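Local coordinates for protein interpain A (Prevotella intermedia, PDB 3BB7) that probably cleaves peptide bonds as a C10-family cysteine protease, captured here as a zymogen fragment that still carries part of its inhibitory prosegment, at residues A[92-97]-A[120-125]; A[115-120]-A[266-271]; A[251-256]-A[311-316]. The protein carries 1 engineered substitution. All coordinates share one frame; numbering follows the deposited sequence.

Contact 1 of 3, residues A[92-97]-A[120-125]; sequences TTWGQQ and ATAQVL. Unlike the reference sequence in segment 120-125: V124 (reference Ala).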
ATOM      1  N   THR A  92       1.051 -11.584   4.857  1.00 10.67           N
ATOM      2  CA  THR A  92       0.400 -10.865   5.931  1.00 10.87           C
ATOM      3  C   THR A  92      -0.850 -10.136   5.420  1.00 10.75           C
ATOM      4  O   THR A  92      -0.967  -9.809   4.231  1.00 11.67           O
ATOM      5  CB  THR A  92       1.350  -9.828   6.539  1.00 11.12           C
ATOM      6  OG1 THR A  92       1.920  -9.023   5.488  1.00 11.00           O
ATOM      7  CG2 THR A  92       2.449 -10.504   7.316  1.00 12.05           C
ATOM      8  N   THR A  93      -1.784  -9.885   6.331  1.00 11.99           N
ATOM      9  CA  THR A  93      -2.954  -9.091   6.031  1.00 11.58           C
ATOM     10  C   THR A  93      -3.118  -8.024   7.104  1.00 11.17           C
ATOM     11  O   THR A  93      -4.103  -7.982   7.834  1.00 11.59           O
ATOM     12  CB  THR A  93      -4.229  -9.960   5.910  1.00 11.51           C
ATOM     13  OG1 THR A  93      -4.302 -10.868   7.013  1.00 12.78           O
ATOM     14  CG2 THR A  93      -4.206 -10.736   4.604  1.00 14.03           C
ATOM     15  N   TRP A  94      -2.124  -7.151   7.200  1.00 11.07           N
ATOM     16  CA  TRP A  94      -2.099  -6.199   8.303  1.00 10.63           C
ATOM     17  C   TRP A  94      -2.968  -4.969   8.080  1.00 10.35           C
ATOM     18  O   TRP A  94      -3.483  -4.762   6.971  1.00 10.39           O
ATOM     19  CB  TRP A  94      -0.640  -5.828   8.614  1.00  9.50           C
ATOM     20  CG  TRP A  94       0.139  -7.012   9.167  1.00  9.65           C
ATOM     21  CD1 TRP A  94      -0.367  -8.232   9.536  1.00  9.84           C
ATOM     22  CD2 TRP A  94       1.535  -7.052   9.465  1.00  8.67           C
ATOM     23  NE1 TRP A  94       0.630  -9.034  10.059  1.00  9.84           N
ATOM     24  CE2 TRP A  94       1.812  -8.344  10.001  1.00  9.55           C
ATOM     25  CE3 TRP A  94       2.605  -6.148   9.283  1.00  8.52           C
ATOM     26  CZ2 TRP A  94       3.098  -8.749  10.363  1.00  9.68           C
ATOM     27  CZ3 TRP A  94       3.886  -6.536   9.671  1.00  9.36           C
ATOM     28  CH2 TRP A  94       4.121  -7.837  10.197  1.00  9.93           C
ATOM     29  N   GLY A  95      -3.175  -4.186   9.138  1.00 10.30           N
ATOM     30  CA  GLY A  95      -4.037  -3.029   9.077  1.00 10.97           C
ATOM     31  C   GLY A  95      -3.487  -1.912   9.950  1.00 10.25           C
ATOM     32  O   GLY A  95      -2.265  -1.872  10.224  1.00 10.86           O
ATOM     33  N   GLN A  96      -4.363  -1.003  10.388  1.00  9.82           N
ATOM     34  CA  GLN A  96      -3.915   0.216  11.065  1.00 10.31           C
ATOM     35  C   GLN A  96      -4.449   0.366  12.488  1.00 10.47           C
ATOM     36  O   GLN A  96      -4.028   1.291  13.209  1.00 10.74           O
ATOM     37  CB  GLN A  96      -4.361   1.452  10.280  1.00 10.31           C
ATOM     38  CG  GLN A  96      -3.749   1.591   8.895  1.00 10.87           C
ATOM     39  CD  GLN A  96      -3.985   2.975   8.324  1.00 11.19           C
ATOM     40  OE1 GLN A  96      -3.901   3.974   9.042  1.00 11.00           O
ATOM     41  NE2 GLN A  96      -4.262   3.044   7.005  1.00 11.10           N
ATOM     42  N   GLN A  97      -5.378  -0.496  12.895  1.00 10.69           N
ATOM     43  CA  GLN A  97      -5.962  -0.407  14.242  1.00 12.22           C
ATOM     44  C   GLN A  97      -5.462  -1.523  15.173  1.00 12.44           C
ATOM     45  O   GLN A  97      -4.292  -1.924  15.053  1.00 11.85           O
ATOM     46  CB  GLN A  97      -7.481  -0.226  14.177  1.00 12.60           C
ATOM     47  CG  GLN A  97      -7.822   1.040  13.413  1.00 14.71           C
ATOM     48  CD  GLN A  97      -9.260   1.395  13.467  1.00 17.23           C
ATOM     49  OE1 GLN A  97     -10.054   0.918  12.658  1.00 20.99           O
ATOM     50  NE2 GLN A  97      -9.618   2.241  14.421  1.00 17.98           N
ATOM     51  N   ALA A 120       2.103  -0.325   5.184  1.00  9.71           N
ATOM     52  CA  ALA A 120       2.745  -0.847   3.978  1.00  9.63           C
ATOM     53  C   ALA A 120       4.240  -1.124   4.240  1.00 10.43           C
ATOM     54  O   ALA A 120       4.734  -2.204   3.926  1.00 10.65           O
ATOM     55  CB  ALA A 120       2.579   0.153   2.828  1.00  9.91           C
ATOM     56  N   THR A 121       4.951  -0.176   4.862  1.00  9.77           N
ATOM     57  CA  THR A 121       6.373  -0.363   5.153  1.00 10.88           C
ATOM     58  C   THR A 121       6.587  -1.556   6.081  1.00 10.03           C
ATOM     59  O   THR A 121       7.463  -2.387   5.838  1.00  9.95           O
ATOM     60  CB  THR A 121       6.927   0.931   5.775  1.00 10.45           C
ATOM     61  OG1 THR A 121       6.736   2.010   4.847  1.00 10.36           O
ATOM     62  CG2 THR A 121       8.409   0.798   6.061  1.00 10.42           C
ATOM     63  N   ALA A 122       5.771  -1.685   7.126  1.00  9.49           N
ATOM     64  CA  ALA A 122       5.946  -2.811   8.061  1.00  9.08           C
ATOM     65  C   ALA A 122       5.777  -4.152   7.325  1.00  8.81           C
ATOM     66  O   ALA A 122       6.529  -5.101   7.582  1.00  9.66           O
ATOM     67  CB  ALA A 122       4.968  -2.663   9.230  1.00  9.14           C
ATOM     68  N   GLN A 123       4.807  -4.226   6.413  1.00  9.70           N
ATOM     69  CA  GLN A 123       4.596  -5.503   5.715  1.00  9.39           C
ATOM     70  C   GLN A 123       5.778  -5.825   4.798  1.00  9.25           C
ATOM     71  O   GLN A 123       6.173  -6.989   4.673  1.00  9.05           O
ATOM     72  CB  GLN A 123       3.289  -5.526   4.953  1.00  9.35           C
ATOM     73  CG  GLN A 123       2.064  -5.496   5.865  1.00 10.18           C
ATOM     74  CD  GLN A 123       0.765  -5.775   5.127  1.00  9.64           C
ATOM     75  OE1 GLN A 123       0.211  -6.885   5.203  1.00 10.55           O
ATOM     76  NE2 GLN A 123       0.270  -4.773   4.411  1.00 11.06           N
ATOM     77  N   VAL A 124       6.350  -4.815   4.138  1.00  8.85           N
ATOM     78  CA  VAL A 124       7.541  -5.079   3.339  1.00  9.54           C
ATOM     79  C   VAL A 124       8.738  -5.478   4.211  1.00  9.79           C
ATOM     80  O   VAL A 124       9.430  -6.434   3.882  1.00 10.76           O
ATOM     81  CB  VAL A 124       7.861  -3.867   2.435  1.00  9.10           C
ATOM     82  CG1 VAL A 124       9.217  -4.091   1.668  1.00  9.46           C
ATOM     83  CG2 VAL A 124       6.728  -3.686   1.430  1.00  9.51           C
ATOM     84  N   LEU A 125       8.990  -4.782   5.318  1.00  9.38           N
ATOM     85  CA  LEU A 125      10.111  -5.179   6.203  1.00 10.44           C
ATOM     86  C   LEU A 125       9.924  -6.589   6.744  1.00  9.46           C
ATOM     87  O   LEU A 125      10.875  -7.389   6.792  1.00 10.39           O
ATOM     88  CB  LEU A 125      10.241  -4.197   7.365  1.00 10.20           C
ATOM     89  CG  LEU A 125      11.173  -2.996   7.069  1.00 11.56           C
ATOM     90  CD1 LEU A 125      10.938  -2.342   5.689  1.00 11.66           C
ATOM     91  CD2 LEU A 125      11.187  -1.969   8.194  1.00 11.45           C
TER
HETATM   92  O   HOH W   1       4.708  -9.166   5.471  1.00  7.33           O
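T92 and W94 of the loop 92-97 both donate to a single atom of helix 116-128, the amide oxygen of Q123. T92 OG1 bonds Q123 OE1 at 2.8 Å. W94 N supplies a second, almost straight bond to Q123 OE1 at 3.1 Å (172° at the hydrogen). The donors approach from opposite faces of the amide: the hydroxyl is moderately tilted from its plane, while the W94 N-H stands 62° out of it. Q123 NE2 is bonded in turn to N283 OD1, so both ends of the amide are held and its orientation is fixed. A water donates to T92 OG1 at 2.8 Å and to Q123 O at 2.7 Å, tying the same hydroxyl to the helix backbone.

The apolar part of the contact belongs to the indole. W94 CE3 lies 3.5 Å from Q123 CG, and the flat groups of W94 and Q123 lie only 22° from parallel. Farther along the ring, W94 CZ3 meets A122 CB at 4.0 Å.

The loop is thereby fastened to the central helix of a papain-like protease domain, which has the predicted nucleophile position near its start. W94 NE1 bonds K167 O, and the indole also packs on V182 and M186 of helix 176-192; N283, at the end of strand 280-283, links Q123 to the sheet.

Contact 2 of 3, residues A[115-120]-A[266-271]; sequences GAVATA and GHAFVI. Engineered in segment 115-120: A116 (natural residue Cys).
A116 and A120 face A268 and its neighbours where helix 116-120 runs nearly parallel to strand 267-271, the axes 6.7 Å apart at closest approach and 12° from parallel. This is the active-site interface of the papain-like fold: the helix begins at the predicted nucleophile, an engineered alanine in place of cysteine, and the strand begins at H267, the predicted proton acceptor. Methyl groups make the join, with no direct hydrogen bond. A116 CB lies 3.6 Å from A268 N, and V117 CG2 reaches A268 CB at 3.9 Å, so two successive helix residues touch the same strand alanine. One turn on, A120 CB rests 3.8 Å from F269 O. V270 has CG1 anti to its backbone N (chi1 -178°) and turns CG2 to the helix, 3.5 Å from A120 O. The CB of H267 points away from the helix; its ring stacks on W53 of helix 49-68 and its NE2 bonds E310 OE1. W53 belongs to the part of the chain related to Spi protease inhibitors, so the stack is consistent with the prosegment packing on the histidine in the zymogen. Between the two backbones sits a water, 2.9 Å from A116 O and 2.8 Å from A268 O.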
ATOM      1  N   GLY A 115      -1.284   4.591  10.285  1.00  9.88           N
ATOM      2  CA  GLY A 115      -1.004   5.288   9.001  1.00 10.31           C
ATOM      3  C   GLY A 115      -0.736   4.257   7.908  1.00  9.11           C
ATOM      4  O   GLY A 115      -0.026   3.260   8.126  1.00 10.19           O
ATOM      5  N   ALA A 116      -1.279   4.490   6.719  1.00  9.62           N
ATOM      6  CA  ALA A 116      -1.119   3.539   5.612  1.00  9.88           C
ATOM      7  C   ALA A 116       0.327   3.350   5.231  1.00  9.84           C
ATOM      8  O   ALA A 116       0.742   2.250   4.836  1.00  9.80           O
ATOM      9  CB  ALA A 116      -1.900   4.012   4.395  1.00 10.78           C
ATOM     10  N   VAL A 117       1.123   4.417   5.329  1.00  9.69           N
ATOM     11  CA  VAL A 117       2.553   4.302   4.975  1.00 10.35           C
ATOM     12  C   VAL A 117       3.250   3.373   5.947  1.00  9.30           C
ATOM     13  O   VAL A 117       4.070   2.548   5.540  1.00 10.50           O
ATOM     14  CB  VAL A 117       3.242   5.705   4.931  1.00  9.97           C
ATOM     15  CG1 VAL A 117       4.748   5.590   4.809  1.00 12.29           C
ATOM     16  CG2 VAL A 117       2.662   6.497   3.747  1.00 11.45           C
ATOM     17  N   ALA A 118       2.920   3.485   7.238  1.00 10.08           N
ATOM     18  CA  ALA A 118       3.548   2.596   8.221  1.00  9.29           C
ATOM     19  C   ALA A 118       3.123   1.156   8.008  1.00  9.55           C
ATOM     20  O   ALA A 118       3.955   0.254   8.072  1.00 10.25           O
ATOM     21  CB  ALA A 118       3.240   3.044   9.615  1.00  8.85           C
ATOM     22  N   THR A 119       1.845   0.912   7.714  1.00  9.15           N
ATOM     23  CA  THR A 119       1.369  -0.453   7.523  1.00 10.22           C
ATOM     24  C   THR A 119       2.017  -1.091   6.274  1.00  9.97           C
ATOM     25  O   THR A 119       2.431  -2.281   6.303  1.00  9.93           O
ATOM     26  CB  THR A 119      -0.157  -0.444   7.457  1.00 10.18           C
ATOM     27  OG1 THR A 119      -0.656  -0.051   8.742  1.00 10.90           O
ATOM     28  CG2 THR A 119      -0.719  -1.800   7.074  1.00 10.82           C
ATOM     29  N   ALA A 120       2.103  -0.325   5.184  1.00  9.71           N
ATOM     30  CA  ALA A 120       2.745  -0.847   3.978  1.00  9.63           C
ATOM     31  C   ALA A 120       4.240  -1.124   4.240  1.00 10.43           C
ATOM     32  O   ALA A 120       4.734  -2.204   3.926  1.00 10.65           O
ATOM     33  CB  ALA A 120       2.579   0.153   2.828  1.00  9.91           C
ATOM     34  N   GLY A 266      -3.965  10.407   3.098  1.00 17.67           N
ATOM     35  CA  GLY A 266      -3.296   9.683   2.018  1.00 18.64           C
ATOM     36  C   GLY A 266      -3.692   8.245   1.822  1.00 18.15           C
ATOM     37  O   GLY A 266      -4.688   7.747   2.365  1.00 20.19           O
ATOM     38  N   HIS A 267      -2.917   7.582   0.976  1.00 15.69           N
ATOM     39  CA  HIS A 267      -3.157   6.203   0.643  1.00 14.76           C
ATOM     40  C   HIS A 267      -1.794   5.567   0.468  1.00 13.87           C
ATOM     41  O   HIS A 267      -0.835   6.199   0.000  1.00 14.07           O
ATOM     42  CB  HIS A 267      -3.962   6.077  -0.666  1.00 14.50           C
ATOM     43  CG  HIS A 267      -3.607   7.105  -1.692  1.00 15.79           C
ATOM     44  ND1 HIS A 267      -2.811   6.841  -2.789  1.00 17.40           N
ATOM     45  CD2 HIS A 267      -3.955   8.410  -1.783  1.00 16.33           C
ATOM     46  CE1 HIS A 267      -2.656   7.953  -3.491  1.00 13.83           C
ATOM     47  NE2 HIS A 267      -3.351   8.915  -2.906  1.00 17.49           N
ATOM     48  N   ALA A 268      -1.685   4.307   0.827  1.00 12.33           N
ATOM     49  CA  ALA A 268      -0.454   3.569   0.565  1.00 11.46           C
ATOM     50  C   ALA A 268      -0.748   2.099   0.686  1.00 11.63           C
ATOM     51  O   ALA A 268      -1.672   1.687   1.387  1.00 11.78           O
ATOM     52  CB  ALA A 268       0.697   3.994   1.534  1.00 11.24           C
ATOM     53  N   PHE A 269       0.037   1.306  -0.025  1.00 10.83           N
ATOM     54  CA  PHE A 269      -0.216  -0.102  -0.122  1.00 10.95           C
ATOM     55  C   PHE A 269       1.060  -0.741  -0.616  1.00 10.70           C
ATOM     56  O   PHE A 269       2.053  -0.040  -0.896  1.00 11.45           O
ATOM     57  CB  PHE A 269      -1.424  -0.397  -1.041  1.00 11.48           C
ATOM     58  CG  PHE A 269      -1.374   0.275  -2.406  1.00 11.20           C
ATOM     59  CD1 PHE A 269      -0.753  -0.343  -3.509  1.00 12.04           C
ATOM     60  CD2 PHE A 269      -1.989   1.506  -2.601  1.00 14.22           C
ATOM     61  CE1 PHE A 269      -0.756   0.269  -4.772  1.00 14.44           C
ATOM     62  CE2 PHE A 269      -1.995   2.113  -3.877  1.00 15.53           C
ATOM     63  CZ  PHE A 269      -1.364   1.501  -4.931  1.00 13.82           C
ATOM     64  N   VAL A 270       1.036  -2.064  -0.723  1.00 10.70           N
ATOM     65  CA  VAL A 270       2.188  -2.802  -1.224  1.00 11.12           C
ATOM     66  C   VAL A 270       1.841  -3.454  -2.561  1.00 11.05           C
ATOM     67  O   VAL A 270       0.773  -4.093  -2.685  1.00 12.34           O
ATOM     68  CB  VAL A 270       2.697  -3.881  -0.226  1.00 10.64           C
ATOM     69  CG1 VAL A 270       3.938  -4.593  -0.768  1.00 11.25           C
ATOM     70  CG2 VAL A 270       2.956  -3.228   1.124  1.00 13.07           C
ATOM     71  N   ILE A 271       2.729  -3.296  -3.549  1.00 11.52           N
ATOM     72  CA  ILE A 271       2.635  -4.130  -4.769  1.00 11.20           C
ATOM     73  C   ILE A 271       3.544  -5.306  -4.544  1.00 11.28           C
ATOM     74  O   ILE A 271       4.771  -5.152  -4.369  1.00 11.52           O
ATOM     75  CB  ILE A 271       3.059  -3.379  -6.055  1.00 12.54           C
ATOM     76  CG1 ILE A 271       2.074  -2.216  -6.328  1.00 14.58           C
ATOM     77  CG2 ILE A 271       3.190  -4.378  -7.264  1.00 12.71           C
ATOM     78  CD1 ILE A 271       2.569  -1.300  -7.434  1.00 16.73           C
TER
HETATM   79  O   HOH W   2      -1.117   0.323   3.727  1.00  8.77           O

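Contact 3 of 3, residues A[251-256]-A[311-316]; sequences LIYGGV and QDMVRG
Y253 and M313 form the non-hydrogen-bonded pair at the middle of an antiparallel strand ladder, flanked by the hydrogen-bonded pairs I252-V314 and G254-D312. The strands, 251-255 and 312-315, are neighbours in the large antiparallel sheet of this papain-like protease. G254 and D312 exchange both backbone bonds, G254 N to D312 O at 2.9 Å and D312 N to G254 O at 2.7 Å. In the other pair V314 N bonds I252 O directly, whereas a water links I252 N with V314 O.

Y253 holds CG anti to its backbone N (chi1 -162°), and D312 O lies over one face of its ring, 3.7 Å above the plane and toward the rim. The phenol donates from Y253 OH to Q311 OE1 at 2.6 Å, an oxygen that sits at the ring edge, in plane; the amide is turned 47° from the ring. Outside the pair, W237 NE1 also bonds Y253 OH and R229 NH1 bonds Q311 OE1. M313 CG takes the position between backbone N and carbonyl carbon (chi1 83°), and M313 SD meets L251 CD1 at 3.9 Å. On the other face of the sheet I252 CB and V314 CB abut at 4.1 Å, with L215 of helix 208-218 against both residues. At the backbone angles of G254 a CB would press on the carbonyl oxygen of Y253. R315 leads away to a salt bridge with E225, and D312 OD2 bonds T228 OG1. D312 OD1 accepts from a water at 2.9 Å, which itself accepts from V256 N.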
ATOM      1  N   LEU A 251       6.991  -3.607  -3.372  1.00 11.75           N
ATOM      2  CA  LEU A 251       7.131  -2.150  -3.431  1.00 11.47           C
ATOM      3  C   LEU A 251       6.147  -1.401  -2.546  1.00 11.15           C
ATOM      4  O   LEU A 251       4.957  -1.644  -2.630  1.00 11.88           O
ATOM      5  CB  LEU A 251       6.952  -1.646  -4.866  1.00 11.57           C
ATOM      6  CG  LEU A 251       7.963  -2.211  -5.881  1.00 10.85           C
ATOM      7  CD1 LEU A 251       7.561  -1.846  -7.282  1.00 12.95           C
ATOM      8  CD2 LEU A 251       9.331  -1.668  -5.594  1.00 14.50           C
ATOM      9  N   ILE A 252       6.642  -0.490  -1.716  1.00 11.56           N
ATOM     10  CA  ILE A 252       5.780   0.424  -0.977  1.00 11.60           C
ATOM     11  C   ILE A 252       5.295   1.469  -1.990  1.00 11.31           C
ATOM     12  O   ILE A 252       6.114   2.057  -2.722  1.00 12.13           O
ATOM     13  CB  ILE A 252       6.617   1.112   0.124  1.00 10.82           C
ATOM     14  CG1 ILE A 252       7.179   0.058   1.101  1.00 12.23           C
ATOM     15  CG2 ILE A 252       5.804   2.207   0.839  1.00 14.05           C
ATOM     16  CD1 ILE A 252       8.303   0.576   2.004  1.00 11.55           C
ATOM     17  N   TYR A 253       3.982   1.696  -2.082  1.00 11.42           N
ATOM     18  CA  TYR A 253       3.421   2.523  -3.147  1.00 11.42           C
ATOM     19  C   TYR A 253       2.306   3.389  -2.556  1.00 12.26           C
ATOM     20  O   TYR A 253       1.539   2.926  -1.717  1.00 13.16           O
ATOM     21  CB  TYR A 253       2.835   1.583  -4.195  1.00 11.84           C
ATOM     22  CG  TYR A 253       2.560   2.146  -5.588  1.00 11.57           C
ATOM     23  CD1 TYR A 253       3.420   1.865  -6.646  1.00 12.15           C
ATOM     24  CD2 TYR A 253       1.450   2.962  -5.836  1.00 11.89           C
ATOM     25  CE1 TYR A 253       3.167   2.330  -7.923  1.00 12.24           C
ATOM     26  CE2 TYR A 253       1.175   3.446  -7.127  1.00 11.56           C
ATOM     27  CZ  TYR A 253       2.048   3.133  -8.168  1.00 11.29           C
ATOM     28  OH  TYR A 253       1.774   3.591  -9.450  1.00 11.98           O
ATOM     29  N   GLY A 254       2.185   4.643  -2.982  1.00 13.18           N
ATOM     30  CA  GLY A 254       1.084   5.450  -2.469  1.00 14.29           C
ATOM     31  C   GLY A 254       1.312   6.915  -2.717  1.00 15.11           C
ATOM     32  O   GLY A 254       2.151   7.306  -3.537  1.00 17.11           O
ATOM     33  N   GLY A 255       0.581   7.749  -1.996  1.00 15.35           N
ATOM     34  CA  GLY A 255       0.690   9.194  -2.192  1.00 16.78           C
ATOM     35  C   GLY A 255      -0.298   9.952  -1.341  1.00 18.08           C
ATOM     36  O   GLY A 255      -1.102   9.355  -0.631  1.00 17.27           O
ATOM     37  N   VAL A 256      -0.238  11.280  -1.429  1.00 20.61           N
ATOM     38  CA  VAL A 256      -1.082  12.141  -0.602  1.00 23.23           C
ATOM     39  C   VAL A 256      -1.613  13.277  -1.474  1.00 25.50           C
ATOM     40  O   VAL A 256      -0.876  13.810  -2.329  1.00 26.94           O
ATOM     41  CB  VAL A 256      -0.280  12.750   0.577  1.00 24.83           C
ATOM     42  CG1 VAL A 256       0.257  11.676   1.509  1.00 26.02           C
ATOM     43  CG2 VAL A 256       0.873  13.596   0.048  1.00 25.74           C
ATOM     44  N   GLN A 311       0.934   9.222  -6.976  1.00 15.76           N
ATOM     45  CA  GLN A 311       1.551   7.899  -7.128  1.00 13.78           C
ATOM     46  C   GLN A 311       3.051   8.003  -6.993  1.00 13.89           C
ATOM     47  O   GLN A 311       3.734   8.516  -7.883  1.00 15.19           O
ATOM     48  CB  GLN A 311       1.222   7.274  -8.482  1.00 13.72           C
ATOM     49  CG  GLN A 311      -0.235   6.908  -8.664  1.00 14.13           C
ATOM     50  CD  GLN A 311      -0.472   6.302 -10.027  1.00 12.79           C
ATOM     51  OE1 GLN A 311      -0.146   5.124 -10.271  1.00 13.26           O
ATOM     52  NE2 GLN A 311      -1.048   7.088 -10.927  1.00 13.66           N
ATOM     53  N   ASP A 312       3.522   7.559  -5.838  1.00 13.86           N
ATOM     54  CA  ASP A 312       4.924   7.542  -5.493  1.00 14.69           C
ATOM     55  C   ASP A 312       5.265   6.099  -5.162  1.00 14.36           C
ATOM     56  O   ASP A 312       4.380   5.310  -4.798  1.00 14.94           O
ATOM     57  CB  ASP A 312       5.186   8.374  -4.230  1.00 16.09           C
ATOM     58  CG  ASP A 312       4.626   9.781  -4.313  1.00 20.05           C
ATOM     59  OD1 ASP A 312       4.068  10.259  -3.294  1.00 24.37           O
ATOM     60  OD2 ASP A 312       4.725  10.405  -5.388  1.00 21.17           O
ATOM     61  N   MET A 313       6.534   5.733  -5.277  1.00 12.33           N
ATOM     62  CA  MET A 313       6.955   4.426  -4.784  1.00 13.58           C
ATOM     63  C   MET A 313       8.232   4.586  -4.005  1.00 13.05           C
ATOM     64  O   MET A 313       9.040   5.489  -4.265  1.00 12.95           O
ATOM     65  CB  MET A 313       7.081   3.384  -5.911  1.00 16.61           C
ATOM     66  CG  MET A 313       8.356   3.373  -6.689  1.00 19.38           C
ATOM     67  SD  MET A 313       8.719   1.884  -7.702  1.00 15.14           S
ATOM     68  CE  MET A 313       7.410   2.010  -8.923  1.00 15.68           C
ATOM     69  N   VAL A 314       8.450   3.669  -3.076  1.00 12.46           N
ATOM     70  CA  VAL A 314       9.753   3.560  -2.433  1.00 13.45           C
ATOM     71  C   VAL A 314      10.312   2.251  -2.928  1.00 14.17           C
ATOM     72  O   VAL A 314       9.695   1.183  -2.693  1.00 16.16           O
ATOM     73  CB  VAL A 314       9.679   3.591  -0.902  1.00 14.20           C
ATOM     74  CG1 VAL A 314      11.074   3.390  -0.344  1.00 15.31           C
ATOM     75  CG2 VAL A 314       9.099   4.906  -0.429  1.00 14.05           C
ATOM     76  N   ARG A 315      11.437   2.326  -3.642  1.00 13.54           N
ATOM     77  CA  ARG A 315      12.136   1.140  -4.102  1.00 14.96           C
ATOM     78  C   ARG A 315      13.482   1.067  -3.375  1.00 13.50           C
ATOM     79  O   ARG A 315      13.854   2.000  -2.638  1.00 13.77           O
ATOM     80  CB  ARG A 315      12.272   1.156  -5.633  1.00 15.13           C
ATOM     81  CG  ARG A 315      13.193   2.209  -6.177  1.00 15.58           C
ATOM     82  CD  ARG A 315      13.240   2.155  -7.713  1.00 17.66           C
ATOM     83  NE  ARG A 315      13.978   3.316  -8.185  1.00 19.65           N
ATOM     84  CZ  ARG A 315      14.313   3.522  -9.452  1.00 20.14           C
ATOM     85  NH1 ARG A 315      13.996   2.614 -10.375  1.00 20.17           N
ATOM     86  NH2 ARG A 315      14.959   4.639  -9.785  1.00 22.18           N
ATOM     87  N   GLY A 316      14.203  -0.045  -3.531  1.00 13.12           N
ATOM     88  CA  GLY A 316      15.507  -0.194  -2.887  1.00 14.53           C
ATOM     89  C   GLY A 316      15.438  -0.781  -1.491  1.00 13.30           C
ATOM     90  O   GLY A 316      16.401  -0.709  -0.755  1.00 13.34           O
TER
HETATM   91  O   HOH W   3       9.541  -1.007  -1.215  1.00 13.01           O
HETATM   92  O   HOH W   4       1.614  11.809  -3.662  1.00 20.83           O

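Contacts 1 and 2 share helix 116-128, and contacts 2 and 3 share the large antiparallel sheet, in which strands 251-255 and 267-274 are neighbours. Contact 2 lies centrally: its centre is about 8 Å from each of the others, which are about 14 Å apart. Along the chain, both segments of contact 1 precede those of contact 3, while contact 2 crosses both. G95 O of the loop probably bonds T119 OG1 at 2.8 Å. F269 N probably bonds Y253 O, joining the strands. Contacts 1 and 2 place the helix that starts at the predicted nucleophile position between loop 92-97 and strand 267-274; contact 3 continues the sheet from 251-255 to 312-315.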